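Local coordinates for putative DNA helicase (Lactobacillus plantarum, PDB 3DMN), which is of unknown function but, as the C-terminal part of a putative UvrD-like DNA helicase, probably takes part in coupling ATP hydrolysis to movement on DNA, at residues Pro41-Glu44 and Ala45-Gln49; Lys69-Ala72 and Glu73-Leu77; Ala123-Glu126 and Asn127-Glu131; Gln135-Tyr138 and Thr139-Arg143; Arg162-His165 and Ala166-Thr169. One frame throughout, in Å; residues are numbered along the deposited sequence. Where two conformers were deposited one is given.

Interaction 1 of 5, residues Pro41-Glu44 and Ala45-Gln49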
loop_
_atom_site.group_PDB
_atom_site.type_symbol
_atom_site.label_atom_id
_atom_site.label_comp_id
_atom_site.label_asym_id
_atom_site.label_seq_id
_atom_site.Cartn_x
_atom_site.Cartn_y
_atom_site.Cartn_z
ATOM N N PRO A 41 9.410 -11.076 -7.546
ATOM C CA PRO A 41 10.758 -11.025 -8.123
ATOM C C PRO A 41 11.061 -9.908 -9.078
ATOM O O PRO A 41 12.237 -9.663 -9.356
ATOM C CB PRO A 41 10.870 -12.371 -8.880
ATOM C CG PRO A 41 9.385 -12.666 -9.269
ATOM C CD PRO A 41 8.628 -12.222 -8.048
ATOM N N ASN A 42 10.037 -9.273 -9.655
ATOM C CA ASN A 42 10.273 -8.235 -10.649
ATOM C C ASN A 42 9.038 -7.368 -10.767
ATOM O O ASN A 42 7.971 -7.710 -10.194
ATOM C CB ASN A 42 10.688 -8.805 -12.019
ATOM C CG ASN A 42 9.771 -9.929 -12.455
ATOM O OD1 ASN A 42 8.551 -9.731 -12.526
ATOM N ND2 ASN A 42 10.330 -11.110 -12.701
ATOM N N PHE A 43 9.190 -6.282 -11.537
ATOM C CA PHE A 43 8.134 -5.264 -11.636
ATOM C C PHE A 43 6.804 -5.865 -12.134
ATOM O O PHE A 43 5.768 -5.633 -11.502
ATOM C CB PHE A 43 8.605 -4.167 -12.554
ATOM C CG PHE A 43 7.582 -3.106 -12.817
ATOM C CD1 PHE A 43 7.466 -2.028 -11.973
ATOM C CD2 PHE A 43 6.749 -3.206 -13.943
ATOM C CE1 PHE A 43 6.515 -1.023 -12.237
ATOM C CE2 PHE A 43 5.806 -2.221 -14.227
ATOM C CZ PHE A 43 5.663 -1.150 -13.360
ATOM N N GLU A 44 6.871 -6.664 -13.198
ATOM C CA GLU A 44 5.668 -7.273 -13.791
ATOM C C GLU A 44 5.001 -8.239 -12.809
ATOM O O GLU A 44 3.764 -8.274 -12.705
ATOM C CB GLU A 44 5.985 -7.934 -15.137
ATOM C CG GLU A 44 6.399 -6.920 -16.219
ATOM C CD GLU A 44 5.314 -5.890 -16.611
ATOM O OE1 GLU A 44 4.092 -6.174 -16.527
ATOM O OE2 GLU A 44 5.697 -4.768 -17.026
ATOM N N ALA A 45 5.803 -8.991 -12.033
ATOM C CA ALA A 45 5.199 -9.830 -10.999
ATOM C C ALA A 45 4.543 -9.009 -9.875
ATOM O O ALA A 45 3.512 -9.399 -9.274
ATOM C CB ALA A 45 6.220 -10.772 -10.433
ATOM N N GLY A 46 5.166 -7.872 -9.549
ATOM C CA GLY A 46 4.535 -6.955 -8.581
ATOM C C GLY A 46 3.194 -6.472 -9.080
ATOM O O GLY A 46 2.221 -6.454 -8.331
ATOM N N VAL A 47 3.141 -6.086 -10.362
ATOM C CA VAL A 47 1.890 -5.605 -10.950
ATOM C C VAL A 47 0.844 -6.752 -10.937
ATOM O O VAL A 47 -0.322 -6.511 -10.632
ATOM C CB VAL A 47 2.151 -5.091 -12.364
ATOM C CG1 VAL A 47 0.842 -4.748 -13.057
ATOM C CG2 VAL A 47 3.075 -3.835 -12.310
ATOM N N ASP A 48 1.261 -7.992 -11.237
ATOM C CA ASP A 48 0.343 -9.140 -11.123
ATOM C C ASP A 48 -0.317 -9.143 -9.724
ATOM O O ASP A 48 -1.532 -9.386 -9.566
ATOM C CB ASP A 48 1.108 -10.461 -11.228
ATOM C CG ASP A 48 1.588 -10.793 -12.656
ATOM O OD1 ASP A 48 1.255 -10.064 -13.627
ATOM O OD2 ASP A 48 2.202 -11.886 -12.828
ATOM N N GLN A 49 0.505 -8.929 -8.694
ATOM C CA GLN A 49 -0.055 -9.000 -7.344
ATOM C C GLN A 49 -1.012 -7.860 -7.068
ATOM O O GLN A 49 -2.016 -8.048 -6.353
ATOM C CB GLN A 49 1.026 -9.087 -6.257
ATOM C CG GLN A 49 0.448 -9.160 -4.841
ATOM C CD GLN A 49 -0.530 -10.313 -4.587
ATOM O OE1 GLN A 49 -0.426 -11.403 -5.166
ATOM N NE2 GLN A 49 -1.488 -10.070 -3.690
#
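The side-chain oxygen OD1 of N42 takes the amide proton of A45 N at 2.9 Å, with the donor nearly in line with the carboxamide C=O. N42 pays for this with the crowded position of its first torsion: CG sits between the backbone N and the carbonyl carbon (chi1 48°), which folds the amide back over the opening turn. Its main-chain O bonds to G46 N, so one residue satisfies two amides of the first turn. This is an N-cap, and it starts helix 43-59 directly after strand 36-40 of a parallel sheet. Outside the cap, the ring of P41 lies against the methyl of A45, CD to CB 3.7 Å. One turn on, V47 CG2 sits over a face of the F43 ring, 4.0 Å from its centroid and 24° off the ring normal, a CH-pi contact displaced toward CE2 and CZ. F43 and V47 also reach helix 71-82, where both touch A80. E44 and D48, one turn apart along the helix, keep OE1 and OD1 5.6 Å from each other, and R84 forms salt bridges with both, which probably offsets their like charges. E44 O accepts the backbone N-H of D48.

Interaction 2 of 5, residues Lys69-Ala72 and Glu73-Leu77. With ACT (acetate ion), chain E.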
loop_
_atom_site.group_PDB
_atom_site.type_symbol
_atom_site.label_atom_id
_atom_site.label_comp_id
_atom_site.label_asym_id
_atom_site.label_seq_id
_atom_site.Cartn_x
_atom_site.Cartn_y
_atom_site.Cartn_z
ATOM N N LYS A 69 5.340 5.862 -3.646
ATOM C CA LYS A 69 6.156 6.822 -2.905
ATOM C C LYS A 69 6.218 8.149 -3.622
ATOM O O LYS A 69 6.107 9.205 -2.972
ATOM C CB LYS A 69 7.563 6.273 -2.695
ATOM C CG LYS A 69 8.448 7.234 -1.901
ATOM C CD LYS A 69 9.845 6.624 -1.564
ATOM C CE LYS A 69 10.639 6.318 -2.813
ATOM N NZ LYS A 69 12.072 5.929 -2.450
ATOM N N SER A 70 6.509 8.088 -4.927
ATOM C CA SER A 70 6.799 9.282 -5.683
ATOM C C SER A 70 5.928 9.343 -6.912
ATOM O O SER A 70 5.384 8.311 -7.348
ATOM C CB SER A 70 8.273 9.236 -6.157
ATOM O OG SER A 70 8.431 8.180 -7.115
ATOM N N LEU A 71 5.842 10.530 -7.535
ATOM C CA LEU A 71 5.095 10.605 -8.792
ATOM C C LEU A 71 5.653 9.643 -9.851
ATOM O O LEU A 71 4.882 9.011 -10.557
ATOM C CB LEU A 71 5.048 12.030 -9.340
ATOM C CG LEU A 71 4.300 12.152 -10.657
ATOM C CD1 LEU A 71 2.808 11.794 -10.452
ATOM C CD2 LEU A 71 4.467 13.544 -11.216
ATOM N N ALA A 72 6.974 9.578 -10.003
ATOM C CA ALA A 72 7.575 8.789 -11.104
ATOM C C ALA A 72 7.148 7.312 -10.929
ATOM O O ALA A 72 6.771 6.612 -11.900
ATOM C CB ALA A 72 9.076 8.900 -11.055
ATOM N N GLU A 73 7.202 6.820 -9.696
ATOM C CA GLU A 73 6.834 5.407 -9.427
ATOM C C GLU A 73 5.345 5.177 -9.668
ATOM O O GLU A 73 4.955 4.169 -10.237
ATOM C CB GLU A 73 7.271 5.005 -8.029
ATOM C CG GLU A 73 8.787 5.023 -8.015
ATOM C CD GLU A 73 9.404 4.597 -6.689
ATOM O OE1 GLU A 73 8.640 4.372 -5.719
ATOM O OE2 GLU A 73 10.680 4.464 -6.674
ATOM N N CYS A 74 4.528 6.140 -9.257
ATOM C CA CYS A 74 3.086 6.098 -9.569
ATOM C C CYS A 74 2.781 6.109 -11.041
ATOM O O CYS A 74 1.876 5.380 -11.468
ATOM C CB CYS A 74 2.353 7.269 -8.888
ATOM S SG CYS A 74 2.265 7.075 -7.076
ATOM N N GLU A 75 3.521 6.910 -11.819
ATOM C CA GLU A 75 3.322 6.935 -13.276
ATOM C C GLU A 75 3.650 5.564 -13.876
ATOM O O GLU A 75 2.925 5.086 -14.743
ATOM C CB GLU A 75 4.220 8.020 -13.881
ATOM C CG GLU A 75 3.617 9.356 -13.630
ATOM C CD GLU A 75 4.523 10.500 -13.999
ATOM O OE1 GLU A 75 5.750 10.285 -14.087
ATOM O OE2 GLU A 75 3.993 11.623 -14.197
ATOM N N ALA A 76 4.760 4.960 -13.435
ATOM C CA ALA A 76 5.189 3.657 -14.002
ATOM C C ALA A 76 4.121 2.599 -13.674
ATOM O O ALA A 76 3.764 1.791 -14.527
ATOM C CB ALA A 76 6.513 3.248 -13.427
ATOM N N LEU A 77 3.595 2.629 -12.448
ATOM C CA LEU A 77 2.586 1.628 -12.043
ATOM C C LEU A 77 1.314 1.847 -12.828
ATOM O O LEU A 77 0.670 0.885 -13.258
ATOM C CB LEU A 77 2.318 1.698 -10.537
ATOM C CG LEU A 77 1.216 0.736 -10.094
ATOM C CD1 LEU A 77 1.621 -0.720 -10.394
ATOM C CD2 LEU A 77 0.839 0.932 -8.621
HETATM C C ACT E . 13.258 6.306 -5.565
HETATM O O ACT E . 12.219 6.970 -5.333
HETATM O OXT ACT E . 13.734 5.591 -4.632
HETATM C CH3 ACT E . 13.864 6.442 -6.910
HETATM O O HOH W 1 6.110 3.532 -5.009
HETATM O O HOH W 2 11.084 7.771 -7.640
#
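L71 lies slantwise over the carboxylate end of E75, its CG and CD2 each 3.6 Å from E75 OE2. E75 swings its CG beside its own backbone N (chi1 -77°), and that brings the methylene within 3.3 Å of L71 O and the rest of the chain up against the leucine. At the start of the turn, S70 OG accepts from E73 N at 3.2 Å. S70 is thus the N-cap of helix 71-82, the helix that follows strand 64-68 in this parallel alpha/beta fold. A water donates to E73 OE1, 2.8 Å away, and accepts from K69 N, the residue before the cap, tying the glutamate back to the end of the strand. The CG of E73 passes 3.3 Å from S70 OG, and a second water joins this hydroxyl to an acetate ion, probably from the crystallisation liquor. K69 turns at chi3 (63°) to bring NZ to the acetate OXT, 2.8 Å away, and also donates to N127 O. E73 OE2 faces the side-chain amide of N127. On the buried flank of the helix, C74 rests against L90, V104 and P106 of two strands.

Interaction 3 of 5, residues Ala123-Glu126 and Asn127-Glu131. With ACT (acetate ion), chain B.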
loop_
_atom_site.group_PDB
_atom_site.type_symbol
_atom_site.label_atom_id
_atom_site.label_comp_id
_atom_site.label_asym_id
_atom_site.label_seq_id
_atom_site.Cartn_x
_atom_site.Cartn_y
_atom_site.Cartn_z
ATOM N N ALA A 123 7.085 -1.481 -1.584
ATOM C CA ALA A 123 7.651 -1.301 -0.250
ATOM C C ALA A 123 8.957 -2.095 -0.114
ATOM O O ALA A 123 9.078 -2.953 0.787
ATOM C CB ALA A 123 6.637 -1.809 0.808
ATOM N N ASN A 124 9.914 -1.799 -0.992
ATOM C CA ASN A 124 11.084 -2.644 -1.102
ATOM C C ASN A 124 12.324 -1.984 -0.499
ATOM O O ASN A 124 12.233 -0.931 0.163
ATOM C CB ASN A 124 11.337 -3.064 -2.558
ATOM C CG ASN A 124 11.776 -1.898 -3.437
ATOM O OD1 ASN A 124 11.780 -0.751 -2.996
ATOM N ND2 ASN A 124 12.157 -2.198 -4.696
ATOM N N GLN A 125 13.471 -2.623 -0.670
ATOM C CA GLN A 125 14.701 -2.124 -0.052
ATOM C C GLN A 125 15.124 -0.825 -0.724
ATOM O O GLN A 125 15.511 0.134 -0.037
ATOM C CB GLN A 125 15.757 -3.214 -0.239
ATOM C CG GLN A 125 17.043 -2.920 0.308
ATOM C CD GLN A 125 17.942 -4.114 0.056
ATOM O OE1 GLN A 125 17.787 -5.152 0.694
ATOM N NE2 GLN A 125 18.815 -3.999 -0.937
ATOM N N GLU A 126 15.040 -0.776 -2.055
ATOM C CA GLU A 126 15.519 0.416 -2.743
ATOM C C GLU A 126 14.713 1.640 -2.348
ATOM O O GLU A 126 15.277 2.736 -2.179
ATOM C CB GLU A 126 15.462 0.232 -4.251
ATOM C CG GLU A 126 16.188 1.398 -4.901
ATOM C CD GLU A 126 16.345 1.234 -6.371
ATOM O OE1 GLU A 126 16.003 0.147 -6.895
ATOM O OE2 GLU A 126 16.797 2.219 -6.993
ATOM N N ASN A 127 13.403 1.453 -2.215
ATOM C CA ASN A 127 12.504 2.578 -1.959
ATOM C C ASN A 127 12.449 2.994 -0.492
ATOM O O ASN A 127 12.124 4.184 -0.182
ATOM C CB ASN A 127 11.075 2.243 -2.441
ATOM C CG ASN A 127 10.924 2.432 -3.944
ATOM O OD1 ASN A 127 10.215 1.656 -4.611
ATOM N ND2 ASN A 127 11.529 3.480 -4.461
ATOM N N TYR A 128 12.680 2.034 0.416
ATOM C CA TYR A 128 12.549 2.331 1.826
ATOM C C TYR A 128 13.725 1.719 2.552
ATOM O O TYR A 128 13.578 0.707 3.228
ATOM C CB TYR A 128 11.203 1.788 2.349
ATOM C CG TYR A 128 10.016 2.475 1.721
ATOM C CD1 TYR A 128 9.523 3.698 2.235
ATOM C CD2 TYR A 128 9.354 1.911 0.630
ATOM C CE1 TYR A 128 8.436 4.334 1.648
ATOM C CE2 TYR A 128 8.232 2.558 0.016
ATOM C CZ TYR A 128 7.779 3.763 0.547
ATOM O OH TYR A 128 6.681 4.389 -0.044
ATOM N N GLN A 129 14.890 2.381 2.431
ATOM C CA GLN A 129 16.136 1.867 2.913
ATOM C C GLN A 129 16.584 2.605 4.177
ATOM O O GLN A 129 17.227 2.032 5.051
ATOM C CB GLN A 129 17.203 2.101 1.812
ATOM C CG GLN A 129 18.626 1.893 2.228
ATOM C CD GLN A 129 19.019 0.446 2.120
ATOM O OE1 GLN A 129 19.190 -0.080 1.012
ATOM N NE2 GLN A 129 19.172 -0.211 3.257
ATOM N N ARG A 130 16.211 3.878 4.288
ATOM C CA ARG A 130 16.818 4.732 5.302
ATOM C C ARG A 130 15.974 4.806 6.546
ATOM O O ARG A 130 14.746 4.818 6.472
ATOM C CB ARG A 130 17.017 6.161 4.757
ATOM C CG ARG A 130 17.881 6.186 3.530
ATOM C CD ARG A 130 18.251 7.632 3.180
ATOM N NE ARG A 130 19.061 8.278 4.202
ATOM C CZ ARG A 130 20.366 8.114 4.367
ATOM N NH1 ARG A 130 21.057 7.287 3.558
ATOM N NH2 ARG A 130 20.989 8.786 5.329
ATOM N N GLU A 131 16.643 4.914 7.702
ATOM C CA GLU A 131 15.930 5.119 8.950
ATOM C C GLU A 131 15.017 6.326 8.882
ATOM O O GLU A 131 13.922 6.319 9.470
ATOM C CB GLU A 131 16.868 5.269 10.127
ATOM C CG GLU A 131 17.570 3.951 10.437
ATOM C CD GLU A 131 16.608 2.891 10.983
ATOM O OE1 GLU A 131 15.958 3.136 12.014
ATOM O OE2 GLU A 131 16.510 1.832 10.342
HETATM C C ACT B . 14.957 -4.136 -3.690
HETATM O O ACT B . 14.311 -4.584 -2.739
HETATM O OXT ACT B . 15.300 -2.943 -3.757
HETATM C CH3 ACT B . 15.241 -5.075 -4.695
#
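N124 closes a helix-like turn that does not go on to become a helix. Its OD1 accepts from N127 N at 2.8 Å while its main-chain O accepts from Y128 N at 3.0 Å, the pair of bonds that defines an Asx motif. Neither is ideally placed: the first donor is tilted 32° from the plane of the carboxamide and the second 28° from that of the peptide. The amide is folded over the turn by chi1 of 69°, with CG held between backbone N and carbonyl carbon, and ND2 is satisfied elsewhere by V153 O. The turn's N-H groups also grip an anion. An acetate, probably from the crystallisation liquor, takes Q125 N on its O (3.0 Å) and E126 N on its OXT (2.8 Å), much as the first amides of a helix receive a negative group, and the local dipole would be expected to favour it. Q125 and Q129 run side by side in the same direction, OE1 of Q129 3.6 Å from CG of Q125, and CB of Q129 comes within 3.2 Å of Q125 O. On the inner side, the Y128 ring brings CD2 to 3.7 Å from A123 CA, while N124 O lies at the ring edge. The whole turn belongs to the loop between strand 118-121 and helix 134-141. The tyrosine ring is laid on L136, L137 and I140 of that helix, while A123 packs on L150 and bonds through its backbone to V151, tying the turn to strand 147-153.

Interaction 4 of 5, residues Gln135-Tyr138 and Thr139-Arg143. With ACT (acetate ion), chain G.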
loop_
_atom_site.group_PDB
_atom_site.type_symbol
_atom_site.label_atom_id
_atom_site.label_comp_id
_atom_site.label_asym_id
_atom_site.label_seq_id
_atom_site.Cartn_x
_atom_site.Cartn_y
_atom_site.Cartn_z
ATOM N N GLN A 135 9.165 7.259 8.963
ATOM C CA GLN A 135 7.977 8.112 9.181
ATOM C C GLN A 135 7.075 8.037 7.942
ATOM O O GLN A 135 5.855 7.883 8.045
ATOM C CB GLN A 135 8.400 9.554 9.442
ATOM C CG GLN A 135 7.226 10.479 9.620
ATOM C CD GLN A 135 6.386 10.071 10.821
ATOM O OE1 GLN A 135 6.920 9.713 11.867
ATOM N NE2 GLN A 135 5.075 10.140 10.675
ATOM N N LEU A 136 7.691 8.134 6.764
ATOM C CA LEU A 136 6.933 8.020 5.503
ATOM C C LEU A 136 6.211 6.677 5.375
ATOM O O LEU A 136 5.007 6.644 5.094
ATOM C CB LEU A 136 7.889 8.226 4.318
ATOM C CG LEU A 136 7.229 8.011 2.957
ATOM C CD1 LEU A 136 6.210 9.090 2.678
ATOM C CD2 LEU A 136 8.306 8.004 1.854
ATOM N N LEU A 137 6.933 5.568 5.568
ATOM C CA LEU A 137 6.317 4.269 5.400
ATOM C C LEU A 137 5.202 4.075 6.416
ATOM O O LEU A 137 4.128 3.583 6.069
ATOM C CB LEU A 137 7.376 3.165 5.524
ATOM C CG LEU A 137 6.876 1.751 5.277
ATOM C CD1 LEU A 137 6.288 1.609 3.864
ATOM C CD2 LEU A 137 8.050 0.784 5.491
ATOM N N TYR A 138 5.439 4.511 7.652
ATOM C CA TYR A 138 4.403 4.472 8.688
ATOM C C TYR A 138 3.154 5.257 8.246
ATOM O O TYR A 138 2.020 4.775 8.325
ATOM C CB TYR A 138 4.974 5.104 9.951
ATOM C CG TYR A 138 3.920 5.366 10.991
ATOM C CD1 TYR A 138 3.439 4.321 11.769
ATOM C CD2 TYR A 138 3.422 6.636 11.182
ATOM C CE1 TYR A 138 2.464 4.572 12.772
ATOM C CE2 TYR A 138 2.460 6.898 12.138
ATOM C CZ TYR A 138 1.981 5.866 12.922
ATOM O OH TYR A 138 1.015 6.165 13.875
ATOM N N THR A 139 3.381 6.488 7.821
ATOM C CA THR A 139 2.272 7.347 7.394
ATOM C C THR A 139 1.470 6.727 6.245
ATOM O O THR A 139 0.262 6.753 6.252
ATOM C CB THR A 139 2.797 8.723 7.021
ATOM O OG1 THR A 139 3.418 9.270 8.185
ATOM C CG2 THR A 139 1.658 9.636 6.598
ATOM N N ILE A 140 2.157 6.190 5.249
ATOM C CA ILE A 140 1.462 5.558 4.125
ATOM C C ILE A 140 0.605 4.391 4.604
ATOM O O ILE A 140 -0.574 4.279 4.265
ATOM C CB ILE A 140 2.470 5.080 3.103
ATOM C CG1 ILE A 140 3.155 6.301 2.451
ATOM C CG2 ILE A 140 1.800 4.187 2.051
ATOM C CD1 ILE A 140 4.315 5.887 1.495
ATOM N N CYS A 141 1.207 3.514 5.387
ATOM C CA CYS A 141 0.488 2.319 5.810
ATOM C C CYS A 141 -0.692 2.700 6.707
ATOM O O CYS A 141 -1.738 2.034 6.661
ATOM C CB CYS A 141 1.445 1.388 6.554
ATOM S SG CYS A 141 2.633 0.576 5.502
ATOM N N SER A 142 -0.533 3.776 7.485
ATOM C CA SER A 142 -1.530 4.196 8.457
ATOM C C SER A 142 -2.784 4.807 7.788
ATOM O O SER A 142 -3.780 5.068 8.463
ATOM C CB SER A 142 -0.908 5.138 9.504
ATOM O OG SER A 142 0.069 4.447 10.282
ATOM N N ARG A 143 -2.720 5.030 6.465
ATOM C CA ARG A 143 -3.882 5.530 5.705
ATOM C C ARG A 143 -4.952 4.454 5.572
ATOM O O ARG A 143 -6.084 4.771 5.231
ATOM C CB ARG A 143 -3.489 5.985 4.312
ATOM C CG ARG A 143 -2.373 7.021 4.297
ATOM C CD ARG A 143 -2.917 8.379 4.382
ATOM N NE ARG A 143 -1.867 9.392 4.465
ATOM C CZ ARG A 143 -2.035 10.542 5.106
ATOM N NH1 ARG A 143 -3.204 10.805 5.698
ATOM N NH2 ARG A 143 -1.036 11.430 5.165
HETATM C C ACT G . 1.346 9.718 3.197
HETATM O O ACT G . 0.815 10.765 3.635
HETATM O OXT ACT G . 0.585 8.796 2.913
HETATM C CH3 ACT G . 2.817 9.603 3.056
#
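T139 folds back on Q135, one turn earlier in helix 134-141, which connects strands 118-121 and 147-153 in a beta-alpha-beta unit. Its CB lies 3.3 Å from Q135 O. Beyond CB the branches part. OG1, set beside the backbone N by chi1 of -60°, donates to that same carbonyl oxygen at 2.8 Å, and CG2, anti to that N, touches an oxygen of a bound acetate at 3.3 Å. Q135 O is therefore gripped twice, by T139 N and by T139 OG1, which arrive from opposite faces of the carbonyl plane; the hydroxyl stands 37° out of it. Q135, bent at chi2, curls its NE2 round to give OG1 a further, weak bond. On the next face of the helix CG of L136 meets CD1 of I140 at 3.9 Å. The acetate methyl lies against this pair, 3.4 Å from I140 CG1, and I140 itself leans on I67 and V120 of the sheet. The run from helix 134-141 into R143 probably corresponds to motif VI of UvrD-like helicases, whose arginine in relatives contacts the nucleotide phosphates, so an anion here is consistent with such a site, although the acetate probably comes from the crystallisation liquor. R143 NH1 bonds to L113 O. The acetate meets the guanidinium at its edge, where R143 NE donates to OXT at 3.0 Å in a nearly straight bond of 172°.

Interaction 5 of 5, residues Arg162-His165 and Ala166-Thr169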
loop_
_atom_site.group_PDB
_atom_site.type_symbol
_atom_site.label_atom_id
_atom_site.label_comp_id
_atom_site.label_asym_id
_atom_site.label_seq_id
_atom_site.Cartn_x
_atom_site.Cartn_y
_atom_site.Cartn_z
ATOM N N ARG A 162 12.048 -5.236 11.704
ATOM C CA ARG A 162 11.799 -5.173 13.150
ATOM C C ARG A 162 10.385 -5.570 13.508
ATOM O O ARG A 162 10.116 -5.873 14.665
ATOM C CB ARG A 162 12.097 -3.785 13.720
ATOM C CG ARG A 162 11.131 -2.642 13.314
ATOM C CD ARG A 162 11.560 -1.301 13.939
ATOM N NE ARG A 162 11.894 -1.454 15.375
ATOM C CZ ARG A 162 10.978 -1.558 16.335
ATOM N NH1 ARG A 162 9.684 -1.533 16.039
ATOM N NH2 ARG A 162 11.339 -1.698 17.606
ATOM N N VAL A 163 9.479 -5.563 12.541
ATOM C CA VAL A 163 8.060 -5.857 12.873
ATOM C C VAL A 163 7.902 -7.318 13.267
ATOM O O VAL A 163 8.422 -8.200 12.617
ATOM C CB VAL A 163 7.136 -5.520 11.691
ATOM C CG1 VAL A 163 5.690 -5.819 12.045
ATOM C CG2 VAL A 163 7.273 -4.036 11.324
ATOM N N ASN A 164 7.144 -7.560 14.332
ATOM C CA ASN A 164 6.849 -8.899 14.787
ATOM C C ASN A 164 6.182 -9.683 13.652
ATOM O O ASN A 164 5.137 -9.256 13.114
ATOM C CB ASN A 164 5.941 -8.737 16.017
ATOM C CG ASN A 164 5.606 -10.036 16.712
ATOM O OD1 ASN A 164 5.646 -11.125 16.116
ATOM N ND2 ASN A 164 5.208 -9.924 17.976
ATOM N N HIS A 165 6.750 -10.846 13.311
ATOM C CA HIS A 165 6.190 -11.619 12.184
ATOM C C HIS A 165 4.749 -12.067 12.400
ATOM O O HIS A 165 4.032 -12.326 11.424
ATOM C CB HIS A 165 7.035 -12.837 11.855
ATOM C CG HIS A 165 8.350 -12.497 11.221
ATOM N ND1 HIS A 165 9.132 -13.439 10.581
ATOM C CD2 HIS A 165 9.018 -11.322 11.124
ATOM C CE1 HIS A 165 10.231 -12.853 10.124
ATOM N NE2 HIS A 165 10.190 -11.571 10.449
ATOM N N ALA A 166 4.307 -12.121 13.651
ATOM C CA ALA A 166 2.916 -12.484 13.946
ATOM C C ALA A 166 1.887 -11.451 13.417
ATOM O O ALA A 166 0.693 -11.755 13.263
ATOM C CB ALA A 166 2.730 -12.651 15.455
ATOM N N LEU A 167 2.355 -10.221 13.227
ATOM C CA LEU A 167 1.445 -9.084 12.912
ATOM C C LEU A 167 1.079 -8.966 11.448
ATOM O O LEU A 167 0.318 -8.071 11.060
ATOM C CB LEU A 167 2.059 -7.758 13.402
ATOM C CG LEU A 167 2.221 -7.679 14.932
ATOM C CD1 LEU A 167 2.935 -6.382 15.310
ATOM C CD2 LEU A 167 0.879 -7.719 15.632
ATOM N N TYR A 168 1.670 -9.799 10.605
ATOM C CA TYR A 168 1.309 -9.765 9.196
ATOM C C TYR A 168 1.508 -11.108 8.559
ATOM O O TYR A 168 2.201 -11.970 9.144
ATOM C CB TYR A 168 2.150 -8.697 8.455
ATOM C CG TYR A 168 3.640 -8.952 8.444
ATOM C CD1 TYR A 168 4.246 -9.519 7.309
ATOM C CD2 TYR A 168 4.461 -8.566 9.521
ATOM C CE1 TYR A 168 5.642 -9.724 7.260
ATOM C CE2 TYR A 168 5.856 -8.780 9.483
ATOM C CZ TYR A 168 6.428 -9.345 8.337
ATOM O OH TYR A 168 7.793 -9.561 8.211
ATOM N N THR A 169 0.926 -11.297 7.362
ATOM C CA THR A 169 1.215 -12.502 6.584
ATOM C C THR A 169 2.229 -12.184 5.487
ATOM O O THR A 169 2.297 -11.048 4.998
ATOM C CB THR A 169 -0.041 -13.129 5.972
ATOM O OG1 THR A 169 -0.573 -12.257 4.968
ATOM C CG2 THR A 169 -1.091 -13.414 7.086
HETATM O O HOH W 3 9.278 -8.364 10.065
#
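Two direct hydrogen bonds join the halves of this loop, and N164 accepts both. A166 N gives its proton to N164 OD1 at 3.0 Å, and L167 N gives its own to N164 O at 2.9 Å. In each case the donor stands above the carbonyl plane, by 38° and 45°. A water links V163 O to Y168 OH, 2.7 Å from either atom. The aromatic contact is an offset edge-to-face pair: the edge of Y168 is directed at the face of the H165 imidazole, with centroids 5.9 Å apart and planes inclined at 62°. Y168 CG, set between its backbone N and carbonyl carbon, turns the ring back to V163 and H165. Among the apolar contacts, V163 CG1 lies obliquely against CE2 and CD2 of Y168, 3.9 Å from CE2, and CB of N164 meets CD1 of L167 at the same separation. Beyond the loop, V163 touches F14 of helix 9-16 and Y168 touches V37 of strand 36-40, while E17 receives the backbone N-H of N164. A side-chain bond to the second following residue, an Asx turn, paired with a main-chain bond to the third makes an Asx motif, opening the short 3-10 turn that leads into edge strand 169-170.

The five contacts follow in series along the chain, around the single parallel beta-sheet of an alpha/beta fold. Interactions 1 and 2 begin helices 43-59 and 71-82, which pack together where F43 and V47 meet A76 and L77, centres about 15 Å apart. Interaction 3 is the hub: it touches interaction 2 through K69, and its Y128 rests on L136 and I140 of interaction 4; both lie in the UvrD-like helicase domain, centres about 13 Å apart. Interaction 5 touches none of the others, its centre about 27 Å from that of interaction 2. Interactions 1, 2 and 3 follow the ends of strands 36-40, 64-68 and 118-121, where P-loop-type folds usually place binding loops, as is probable here.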